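Local coordinates for protein transcriptional regulator of the TetR/AcrR family (Thermobifida fusca YX, PDB 3DCF) that probably binds DNA through a helix-turn-helix domain to regulate transcription, most likely as a repressor, at the interface of chains A and B. Numbering follows the deposited sequence. Chains: chain A/B, transcriptional regulator of the TetR/AcrR family.

The interface of chains A and B. Residues chain A 108, 112, 159, 176, 180, 210-211; chain B 209, 213-214.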
loop_
_atom_site.group_PDB
_atom_site.type_symbol
_atom_site.label_atom_id
_atom_site.label_comp_id
_atom_site.label_asym_id
_atom_site.label_seq_id
_atom_site.Cartn_x
_atom_site.Cartn_y
_atom_site.Cartn_z
ATOM N N ILE A 108 4.266 20.595 5.068
ATOM C CA ILE A 108 3.828 19.188 5.181
ATOM C C ILE A 108 2.477 19.026 4.474
ATOM O O ILE A 108 2.326 18.136 3.626
ATOM C CB ILE A 108 3.729 18.713 6.669
ATOM C CG1 ILE A 108 5.114 18.354 7.228
ATOM C CG2 ILE A 108 2.810 17.496 6.817
ATOM C CD1 ILE A 108 5.659 17.024 6.776
ATOM N N LEU A 112 1.568 16.860 0.876
ATOM C CA LEU A 112 0.565 15.776 0.816
ATOM C C LEU A 112 -0.497 15.965 -0.279
ATOM O O LEU A 112 -0.895 14.990 -0.935
ATOM C CB LEU A 112 -0.108 15.576 2.183
ATOM C CG LEU A 112 0.798 14.993 3.280
ATOM C CD1 LEU A 112 0.114 15.069 4.671
ATOM C CD2 LEU A 112 1.232 13.543 2.958
ATOM N N TYR A 159 9.162 17.070 9.388
ATOM C CA TYR A 159 8.280 16.638 10.494
ATOM C C TYR A 159 8.970 16.865 11.867
ATOM O O TYR A 159 8.289 17.226 12.835
ATOM C CB TYR A 159 7.790 15.183 10.328
ATOM C CG TYR A 159 6.604 14.855 11.217
ATOM C CD1 TYR A 159 6.783 14.426 12.544
ATOM C CD2 TYR A 159 5.297 14.983 10.747
ATOM C CE1 TYR A 159 5.684 14.135 13.380
ATOM C CE2 TYR A 159 4.185 14.692 11.577
ATOM C CZ TYR A 159 4.390 14.271 12.895
ATOM O OH TYR A 159 3.314 13.984 13.721
ATOM N N ALA A 176 5.499 8.807 11.183
ATOM C CA ALA A 176 4.542 9.777 10.646
ATOM C C ALA A 176 4.662 9.855 9.132
ATOM O O ALA A 176 3.671 9.677 8.444
ATOM C CB ALA A 176 4.737 11.175 11.271
ATOM N N LEU A 180 1.702 8.829 6.610
ATOM C CA LEU A 180 1.023 9.905 5.860
ATOM C C LEU A 180 1.165 9.692 4.351
ATOM O O LEU A 180 0.175 9.790 3.618
ATOM C CB LEU A 180 1.551 11.298 6.258
ATOM C CG LEU A 180 1.372 11.837 7.697
ATOM C CD1 LEU A 180 2.188 13.164 7.853
ATOM C CD2 LEU A 180 -0.104 12.013 8.087
ATOM N N LEU A 210 -6.164 13.351 7.412
ATOM C CA LEU A 210 -4.812 13.216 8.010
ATOM C C LEU A 210 -4.395 14.400 8.911
ATOM O O LEU A 210 -3.713 14.199 9.914
ATOM C CB LEU A 210 -3.754 12.984 6.907
ATOM C CG LEU A 210 -3.932 11.733 6.006
ATOM C CD1 LEU A 210 -2.964 11.752 4.791
ATOM C CD2 LEU A 210 -3.826 10.434 6.797
ATOM N N LEU A 211 -4.820 15.611 8.541
ATOM C CA LEU A 211 -4.515 16.877 9.269
ATOM C C LEU A 211 -5.194 17.022 10.635
ATOM O O LEU A 211 -4.534 17.335 11.628
ATOM C CB LEU A 211 -4.891 18.089 8.383
ATOM C CG LEU A 211 -4.832 19.548 8.888
ATOM C CD1 LEU A 211 -3.505 19.913 9.522
ATOM C CD2 LEU A 211 -5.156 20.495 7.722
ATOM N N LEU B 209 -1.721 8.961 15.669
ATOM C CA LEU B 209 -1.597 9.883 14.536
ATOM C C LEU B 209 -2.940 10.015 13.789
ATOM O O LEU B 209 -3.453 11.120 13.611
ATOM C CB LEU B 209 -0.461 9.438 13.593
ATOM C CG LEU B 209 -0.073 10.353 12.420
ATOM C CD1 LEU B 209 0.476 11.708 12.898
ATOM C CD2 LEU B 209 0.932 9.648 11.537
ATOM N N GLY B 213 -4.832 13.496 14.247
ATOM C CA GLY B 213 -4.257 14.191 13.107
ATOM C C GLY B 213 -2.817 14.571 13.455
ATOM O O GLY B 213 -2.372 14.369 14.593
ATOM N N TYR B 214 -2.077 15.096 12.471
ATOM C CA TYR B 214 -0.674 15.511 12.688
ATOM C C TYR B 214 -0.506 16.932 13.255
ATOM O O TYR B 214 0.510 17.205 13.878
ATOM C CB TYR B 214 0.209 15.285 11.447
ATOM C CG TYR B 214 -0.136 16.049 10.181
ATOM C CD1 TYR B 214 0.377 17.337 9.944
ATOM C CD2 TYR B 214 -0.923 15.461 9.181
ATOM C CE1 TYR B 214 0.078 18.038 8.754
ATOM C CE2 TYR B 214 -1.228 16.151 7.984
ATOM C CZ TYR B 214 -0.723 17.438 7.781
ATOM O OH TYR B 214 -1.014 18.109 6.621
#
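B:Tyr214 enters the partner subunit between A:Ile108 and A:Leu211, a worked example of how one aromatic side chain can key two protein copies together. The methyl CG2 of A:Ile108 lies 3.4 Å from ring carbon CE1 of B:Tyr214, the two side chains running past each other in opposite directions. A:Leu112 meets the ring tip to tip, its CD1 3.8 Å from the phenol oxygen OH of B:Tyr214. At the root of the ring, CD2 of A:Leu180 packs 3.7 Å from CD2 of B:Tyr214, while A:Leu211 CA lies 3.6 Å from CE2 of B:Tyr214, over the face opposite A:Ile108. A backbone hydrogen bond probably helps to hold the insertion: B:Tyr214 N donates to the carbonyl oxygen O of A:Leu210 at 3.2 Å. B:Tyr214 CG stands between its own N and carbonyl carbon (chi1 63°), which directs the ring into this apolar setting. An alanine here would probably leave A:Ile108, A:Leu112, A:Leu180 and A:Leu211 facing a gap. Further out, B:Leu209 places CD2 3.7 Å from A:Ala176 CA and CD1 3.7 Å from A:Tyr159 OH. A:Ala176 CB in turn sits over the centre of the A:Tyr159 ring, 3.5 Å above its plane. Chain B contributes the end of helix 199-212 and the residues just beyond it; chain A contributes helices 104-121, 138-164, 173-185 and 199-212. Two-fold symmetry repeats the patch with chains exchanged, consistent with the dimers typical of TetR regulators.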